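Local atomic coordinates of 4-hydroxy-tetrahydrodipicolinate synthase (Aquifex aeolicus, PDB entry 2EHH), a protein that probably catalyses the condensation of pyruvate with aspartate semialdehyde to hydroxytetrahydrodipicolinate, a step of lysine biosynthesis, through a Schiff base with the substrate. Residues A[109-114]-A[140-145]; A[121-126]-A[152-157]; A[240-245]-A[279-284]. All coordinates share one frame; numbering follows the deposited sequence.

Contact 1 (A[109-114]-A[140-145])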
# COMPACT_ATOMS: atom_id res chain seq x y z
N PRO A 109 9.32 9.47 13.76
CA PRO A 109 10.70 9.34 14.20
C PRO A 109 11.35 8.06 13.69
O PRO A 109 10.66 7.12 13.27
CB PRO A 109 10.59 9.37 15.72
CG PRO A 109 9.22 8.84 15.98
CD PRO A 109 8.38 9.45 14.90
N THR A 110 12.68 8.04 13.71
CA THR A 110 13.43 6.87 13.30
C THR A 110 13.26 5.84 14.42
O THR A 110 12.70 6.16 15.48
CB THR A 110 14.93 7.19 13.17
OG1 THR A 110 15.44 7.57 14.45
CG2 THR A 110 15.15 8.33 12.18
N GLN A 111 13.72 4.62 14.20
CA GLN A 111 13.60 3.59 15.23
C GLN A 111 14.40 4.01 16.46
O GLN A 111 14.00 3.71 17.59
CB GLN A 111 14.10 2.24 14.71
CG GLN A 111 13.20 1.62 13.65
CD GLN A 111 11.77 1.42 14.13
OE1 GLN A 111 11.53 0.88 15.21
NE2 GLN A 111 10.80 1.85 13.32
N ARG A 112 15.52 4.69 16.26
CA ARG A 112 16.33 5.15 17.38
C ARG A 112 15.48 6.16 18.15
O ARG A 112 15.47 6.17 19.39
CB ARG A 112 17.62 5.80 16.88
CG ARG A 112 18.54 6.38 17.96
CD ARG A 112 18.69 5.44 19.16
NE ARG A 112 19.95 5.67 19.86
CZ ARG A 112 20.09 5.66 21.19
NH1 ARG A 112 19.04 5.44 21.97
NH2 ARG A 112 21.28 5.87 21.73
N GLY A 113 14.76 7.00 17.41
CA GLY A 113 13.90 7.99 18.02
C GLY A 113 12.80 7.33 18.82
O GLY A 113 12.46 7.79 19.91
N LEU A 114 12.22 6.25 18.29
CA LEU A 114 11.16 5.55 18.99
C LEU A 114 11.72 4.91 20.26
O LEU A 114 11.06 4.89 21.30
CB LEU A 114 10.55 4.47 18.09
CG LEU A 114 9.76 4.99 16.88
CD1 LEU A 114 9.19 3.83 16.08
CD2 LEU A 114 8.63 5.90 17.37
N VAL A 140 3.60 5.30 11.03
CA VAL A 140 4.94 4.77 11.32
C VAL A 140 4.73 3.53 12.19
O VAL A 140 3.69 3.39 12.82
CB VAL A 140 5.83 5.78 12.09
CG1 VAL A 140 5.42 5.84 13.56
CG2 VAL A 140 7.30 5.39 11.96
N GLU A 141 5.71 2.63 12.21
CA GLU A 141 5.57 1.43 13.03
C GLU A 141 6.84 1.14 13.83
O GLU A 141 7.95 1.28 13.33
CB GLU A 141 5.23 0.21 12.16
CG GLU A 141 5.27 -1.13 12.90
CD GLU A 141 4.55 -2.24 12.16
OE1 GLU A 141 3.43 -2.62 12.57
OE2 GLU A 141 5.09 -2.72 11.14
N ILE A 142 6.65 0.76 15.09
CA ILE A 142 7.79 0.44 15.94
C ILE A 142 8.15 -1.01 15.60
O ILE A 142 7.32 -1.91 15.70
CB ILE A 142 7.42 0.60 17.43
CG1 ILE A 142 8.66 0.38 18.30
CG2 ILE A 142 6.28 -0.35 17.79
CD1 ILE A 142 8.46 0.81 19.76
N SER A 143 9.39 -1.23 15.18
CA SER A 143 9.84 -2.57 14.79
C SER A 143 9.92 -3.50 15.99
O SER A 143 10.02 -3.07 17.13
CB SER A 143 11.21 -2.50 14.13
OG SER A 143 12.21 -2.30 15.10
N VAL A 144 9.90 -4.80 15.72
CA VAL A 144 9.99 -5.77 16.79
C VAL A 144 11.39 -5.66 17.41
O VAL A 144 11.56 -5.84 18.62
CB VAL A 144 9.73 -7.20 16.28
CG1 VAL A 144 9.84 -8.20 17.42
CG2 VAL A 144 8.32 -7.27 15.67
N ASP A 145 12.39 -5.34 16.59
CA ASP A 145 13.75 -5.17 17.09
C ASP A 145 13.73 -4.09 18.18
O ASP A 145 14.29 -4.27 19.26
CB ASP A 145 14.70 -4.71 15.98
CG ASP A 145 15.20 -5.86 15.11
OD1 ASP A 145 14.96 -7.03 15.46
OD2 ASP A 145 15.85 -5.58 14.08
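The carboxamide oxygen of Q111 is the atom on which the polar part of this contact converges. S143 N donates to Q111 OE1 over 3.0 Å, and the bond is nearly straight, 169° at the hydrogen; the donor stands above the plane of the carboxamide. T146, in the first turn of helix 144-153, adds a further hydrogen bond from its OG1 to the same oxygen. S143 OG lies 3.3 Å from Q111 OE1, at best a weak bond whose proton is not settled; the firmer role of this hydroxyl is as N-cap, where it meets T146 N.

The other half of the carboxamide faces the preceding peptide. Q111 NE2 donates to E141 O at 2.9 Å, with the acceptor close to the amide plane and the donor in the plane of the carbonyl. One flat group therefore bridges two successive peptide groups, accepting from S143 N and donating to E141 O, and this fixes its rotation. The chain of Q111 bends at chi2 (-57°), which swings CD round; the amide at its end comes nearer to 140-145.

Next to the amide the contact turns apolar. L114 CD1 rests against I142 at 3.7 Å from CA and 3.9 Å from CB, the two side chains crossing obliquely, and V103 touches both. The side chain of I142 lies about 8 Å from that of Y132, the probable proton donor/acceptor. V140 CG2 stays 4.0 Å from P109 O. T110 caps its own helix, OG1 taking G113 N at 3.1 Å. P109 and T110 also pack on P269 and T271 of a second subunit.

What meets here are the starts of two successive outer helices of the barrel, 111-124 and 144-153, which flank strand 129-133 in sequence.

Contact 2 (A[121-126]-A[152-157])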
# COMPACT_ATOMS: atom_id res chain seq x y z
N VAL A 121 10.48 7.90 28.71
CA VAL A 121 9.26 7.85 29.52
C VAL A 121 9.33 6.75 30.58
O VAL A 121 9.04 6.99 31.75
CB VAL A 121 8.01 7.62 28.63
CG1 VAL A 121 6.78 7.42 29.51
CG2 VAL A 121 7.80 8.80 27.70
N ALA A 122 9.71 5.54 30.16
CA ALA A 122 9.79 4.40 31.08
C ALA A 122 10.78 4.59 32.24
O ALA A 122 10.48 4.24 33.38
CB ALA A 122 10.16 3.13 30.30
N GLN A 123 11.96 5.14 31.94
CA GLN A 123 12.96 5.35 32.98
C GLN A 123 12.59 6.51 33.89
O GLN A 123 13.07 6.59 35.03
CB GLN A 123 14.34 5.59 32.36
CG GLN A 123 14.86 4.41 31.55
CD GLN A 123 16.33 4.53 31.23
OE1 GLN A 123 16.80 5.58 30.79
NE2 GLN A 123 17.07 3.45 31.44
N GLU A 124 11.75 7.41 33.41
CA GLU A 124 11.34 8.56 34.20
C GLU A 124 10.20 8.25 35.16
O GLU A 124 10.18 8.73 36.29
CB GLU A 124 10.91 9.72 33.28
CG GLU A 124 12.03 10.66 32.93
CD GLU A 124 12.68 11.24 34.17
OE1 GLU A 124 11.98 11.90 34.96
OE2 GLU A 124 13.90 11.03 34.35
N VAL A 125 9.25 7.43 34.70
CA VAL A 125 8.09 7.09 35.51
C VAL A 125 7.98 5.60 35.82
O VAL A 125 7.87 4.77 34.91
CB VAL A 125 6.79 7.54 34.81
CG1 VAL A 125 5.63 7.49 35.78
CG2 VAL A 125 6.98 8.94 34.25
N ASP A 126 7.98 5.28 37.11
CA ASP A 126 7.88 3.90 37.56
C ASP A 126 6.43 3.39 37.53
O ASP A 126 5.83 3.15 38.58
CB ASP A 126 8.47 3.77 38.96
CG ASP A 126 8.37 2.37 39.52
OD1 ASP A 126 8.52 1.41 38.74
OD2 ASP A 126 8.15 2.23 40.75
N SER A 152 13.60 -5.35 26.96
CA SER A 152 14.78 -5.93 27.60
C SER A 152 15.47 -4.94 28.54
O SER A 152 15.94 -5.33 29.61
CB SER A 152 15.78 -6.41 26.54
OG SER A 152 15.24 -7.47 25.77
N GLU A 153 15.52 -3.68 28.15
CA GLU A 153 16.17 -2.65 28.95
C GLU A 153 15.28 -2.07 30.06
O GLU A 153 15.78 -1.68 31.12
CB GLU A 153 16.67 -1.53 28.05
N CYS A 154 13.98 -2.01 29.81
CA CYS A 154 13.04 -1.47 30.80
C CYS A 154 12.06 -2.52 31.31
O CYS A 154 11.14 -2.91 30.60
CB CYS A 154 12.25 -0.30 30.18
SG CYS A 154 13.26 0.99 29.44
N GLU A 155 12.25 -2.97 32.55
CA GLU A 155 11.35 -3.97 33.13
C GLU A 155 9.97 -3.34 33.17
O GLU A 155 8.95 -4.02 33.28
CB GLU A 155 11.79 -4.33 34.55
CG GLU A 155 13.27 -4.66 34.69
CD GLU A 155 13.58 -5.42 35.97
OE1 GLU A 155 13.00 -5.08 37.02
OE2 GLU A 155 14.42 -6.34 35.92
N ASN A 156 9.98 -2.02 33.07
CA ASN A 156 8.82 -1.16 33.09
C ASN A 156 7.88 -1.29 31.88
O ASN A 156 6.67 -1.05 31.98
CB ASN A 156 9.35 0.28 33.20
CG ASN A 156 8.31 1.23 33.68
OD1 ASN A 156 7.17 0.85 33.92
ND2 ASN A 156 8.69 2.49 33.84
N ILE A 157 8.43 -1.67 30.73
CA ILE A 157 7.65 -1.83 29.50
C ILE A 157 7.22 -3.29 29.44
O ILE A 157 8.01 -4.18 29.13
CB ILE A 157 8.51 -1.42 28.29
CG1 ILE A 157 8.84 0.08 28.41
CG2 ILE A 157 7.77 -1.71 27.00
CD1 ILE A 157 9.78 0.61 27.36
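With CG anti to its backbone nitrogen (chi1 -161°), N156 reaches across to the last turn of helix 111-124, and a chi2 of -1° sets its carboxamide so that ND2 meets A122 O and V125 O. This is the end of the TIM barrel where its strands begin, at their N-terminal ends: helix 111-124 is about to hand over to strand 129-133, and helix 144-153 has just ended before strand 157-162.

The two acceptors lie to either side of the C-N bond of the carboxamide and both close to its plane, an arrangement in which each can take one of the two amide hydrogens. N156 ND2 stands 2.5 Å from A122 O and 2.6 Å from V125 O. Such lengths are short for N-H to oxygen bonds and their exact values are doubtful, though both carbonyls lie where the amide can donate to them. A122 O belongs to the last turn of the helix, whose partial negative charge may favour an N-H donor; V125 O lies just beyond it. The backbone of N156 is bonded to I129, which ties the same residue to the adjacent strand 129-133.

N156 owes its position to a type I turn from C154 to I157, closed by I157 N on C154 O at 3.0 Å. The turn leads straight from the helix end into the strand and presents C154 and I157 to the same methyl group, that of A122, the apolar centre of the contact. I129 also touches this alanine from the barrel wall.

Toward solvent the contact thins out. Q123 brings its CG to 4.3 Å from C154 SG, while its OE1 bonds to K119 one turn back on its own helix. Deeper in, A122 CB has C154 SG at 3.9 Å, I157 CG1 at 3.8 Å and I157 CD1 at 3.9 Å.

Contact 3 (A[240-245]-A[279-284])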
# COMPACT_ATOMS: atom_id res chain seq x y z
N PHE A 240 -18.80 -5.87 15.26
CA PHE A 240 -17.40 -5.48 15.05
C PHE A 240 -17.23 -4.65 13.78
O PHE A 240 -16.48 -3.67 13.76
CB PHE A 240 -16.49 -6.71 14.96
CG PHE A 240 -16.34 -7.48 16.25
CD1 PHE A 240 -16.74 -6.93 17.47
CD2 PHE A 240 -15.76 -8.75 16.25
CE1 PHE A 240 -16.56 -7.63 18.66
CE2 PHE A 240 -15.58 -9.46 17.43
CZ PHE A 240 -15.98 -8.90 18.64
N LYS A 241 -17.91 -5.04 12.71
CA LYS A 241 -17.79 -4.31 11.46
C LYS A 241 -18.50 -2.96 11.45
O LYS A 241 -17.91 -1.96 11.04
CB LYS A 241 -18.30 -5.17 10.29
CG LYS A 241 -17.50 -6.45 10.07
CD LYS A 241 -16.00 -6.17 9.96
CE LYS A 241 -15.66 -5.29 8.76
NZ LYS A 241 -14.24 -4.82 8.80
N VAL A 242 -19.75 -2.92 11.90
CA VAL A 242 -20.49 -1.65 11.89
C VAL A 242 -19.85 -0.56 12.76
O VAL A 242 -20.01 0.63 12.47
CB VAL A 242 -21.97 -1.86 12.32
CG1 VAL A 242 -22.07 -2.02 13.83
CG2 VAL A 242 -22.81 -0.68 11.84
N LEU A 243 -19.13 -0.94 13.81
CA LEU A 243 -18.49 0.05 14.68
C LEU A 243 -17.37 0.79 13.96
O LEU A 243 -16.82 1.76 14.48
CB LEU A 243 -17.95 -0.62 15.94
CG LEU A 243 -18.92 -0.68 17.13
CD1 LEU A 243 -20.30 -1.10 16.66
CD2 LEU A 243 -18.39 -1.65 18.16
N PHE A 244 -17.05 0.34 12.75
CA PHE A 244 -16.00 0.99 11.96
C PHE A 244 -16.50 1.43 10.59
O PHE A 244 -15.70 1.65 9.68
CB PHE A 244 -14.81 0.05 11.83
CG PHE A 244 -14.09 -0.18 13.12
CD1 PHE A 244 -13.05 0.67 13.50
CD2 PHE A 244 -14.50 -1.18 13.99
CE1 PHE A 244 -12.43 0.51 14.74
CE2 PHE A 244 -13.89 -1.33 15.23
CZ PHE A 244 -12.86 -0.49 15.61
N ILE A 245 -17.81 1.58 10.44
CA ILE A 245 -18.40 2.01 9.18
C ILE A 245 -17.92 3.44 8.90
O ILE A 245 -17.91 3.91 7.76
CB ILE A 245 -19.94 1.94 9.23
CG1 ILE A 245 -20.52 2.22 7.84
CG2 ILE A 245 -20.48 2.91 10.27
CD1 ILE A 245 -21.99 1.85 7.73
N ASN A 279 -28.28 4.99 10.49
CA ASN A 279 -29.43 4.08 10.45
C ASN A 279 -28.96 2.63 10.34
O ASN A 279 -29.59 1.73 10.89
CB ASN A 279 -30.36 4.42 9.28
CG ASN A 279 -31.30 5.57 9.59
OD1 ASN A 279 -31.92 5.60 10.65
ND2 ASN A 279 -31.41 6.51 8.66
N LYS A 280 -27.86 2.42 9.63
CA LYS A 280 -27.31 1.07 9.48
C LYS A 280 -26.89 0.61 10.87
O LYS A 280 -27.13 -0.53 11.27
CB LYS A 280 -26.10 1.10 8.55
CG LYS A 280 -25.51 -0.27 8.24
CD LYS A 280 -26.42 -1.08 7.31
CE LYS A 280 -25.83 -2.45 7.01
NZ LYS A 280 -25.55 -3.22 8.27
N LEU A 281 -26.27 1.51 11.62
CA LEU A 281 -25.82 1.18 12.97
C LEU A 281 -27.01 0.82 13.85
O LEU A 281 -27.00 -0.21 14.52
CB LEU A 281 -25.09 2.37 13.59
CG LEU A 281 -24.72 2.22 15.08
CD1 LEU A 281 -23.79 1.03 15.28
CD2 LEU A 281 -24.06 3.51 15.56
N ARG A 282 -28.05 1.65 13.84
CA ARG A 282 -29.23 1.39 14.65
C ARG A 282 -29.81 0.02 14.33
O ARG A 282 -30.17 -0.74 15.23
CB ARG A 282 -30.30 2.47 14.43
CG ARG A 282 -31.57 2.26 15.26
CD ARG A 282 -32.61 3.32 14.94
NE ARG A 282 -32.14 4.66 15.29
CZ ARG A 282 -32.06 5.12 16.54
NH1 ARG A 282 -32.43 4.35 17.55
NH2 ARG A 282 -31.61 6.34 16.76
N GLU A 283 -29.89 -0.31 13.04
CA GLU A 283 -30.43 -1.60 12.64
C GLU A 283 -29.59 -2.76 13.15
O GLU A 283 -30.13 -3.79 13.53
CB GLU A 283 -30.57 -1.68 11.12
CG GLU A 283 -31.76 -0.89 10.59
CD GLU A 283 -33.02 -1.14 11.41
OE1 GLU A 283 -33.42 -2.31 11.57
OE2 GLU A 283 -33.60 -0.15 11.92
N VAL A 284 -28.27 -2.60 13.17
CA VAL A 284 -27.42 -3.67 13.67
C VAL A 284 -27.64 -3.85 15.18
O VAL A 284 -27.81 -4.98 15.66
CB VAL A 284 -25.93 -3.39 13.41
CG1 VAL A 284 -25.06 -4.43 14.10
CG2 VAL A 284 -25.66 -3.41 11.91
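V242 fills the tight part of this contact with both of its methyl groups, whereas I245 and K280 make only a loose touch at the edge. V242 CG1 lies 3.8 Å from L281 CD1 and equally close to V284 CG1. The second methyl goes to the backbone of the opposing helix: V242 CG2 is 3.7 Å from L281 CA, and 3.9 Å from V284 CG2. Toward V284 the valine is set tip to tip, branch against branch; toward L281 the two side chains cross at about a right angle. The torsion behind this is a chi1 of 77°, which puts CG1 between the backbone nitrogen and the carbonyl carbon and CG2 anti to the nitrogen, so that each methyl meets both L281 and V284, about one turn apart along their helix. L243 adds a longer apolar contact, CD1 to L281 CD1 at 4.3 Å.

Both segments belong to the helical region that follows the eight-stranded barrel, as in other members of the DapA family. A type I turn from V242 to I245, with I245 N bonded to V242 O, follows in this part of the chain, and helix 275-287 packs beside that turn. Helix 250-258, between the two in sequence, adds to both: T254 touches L281, and P251 touches I245. On the barrel side, the side chain of L243 is about 9 Å from that of T44, a probable pyruvate-binding residue.

The solvent side is looser. I245 CD1 comes only to 4.1 Å of K280 CG, the aliphatic root of a residue exposed to solvent. With CG anti to its backbone nitrogen (chi1 -175°), the lysine turns that root toward the isoleucine, while the chain beyond bends at chi2 and chi4.

Overall arrangement
Going from the N terminus, the chain opens contact 1 at 109-114 and contact 2 at 121-126, the two ends of helix 111-124. After strand 129-133 it returns to close contact 1 at 140-145, then runs down helix 144-153 to close contact 2 at 152-157. The two loops therefore cross rather than nest, joining the same pair of neighbouring barrel helices at their starts and at their ends, with the contact centres about 17 Å apart. Contact 3 comes later, in series: 240-245 meets 279-284, closing a loop that contains helix 250-258 in the C-terminal helical region. Its centre is about 39 Å from that of contact 2, on the opposite side of the chain's centre.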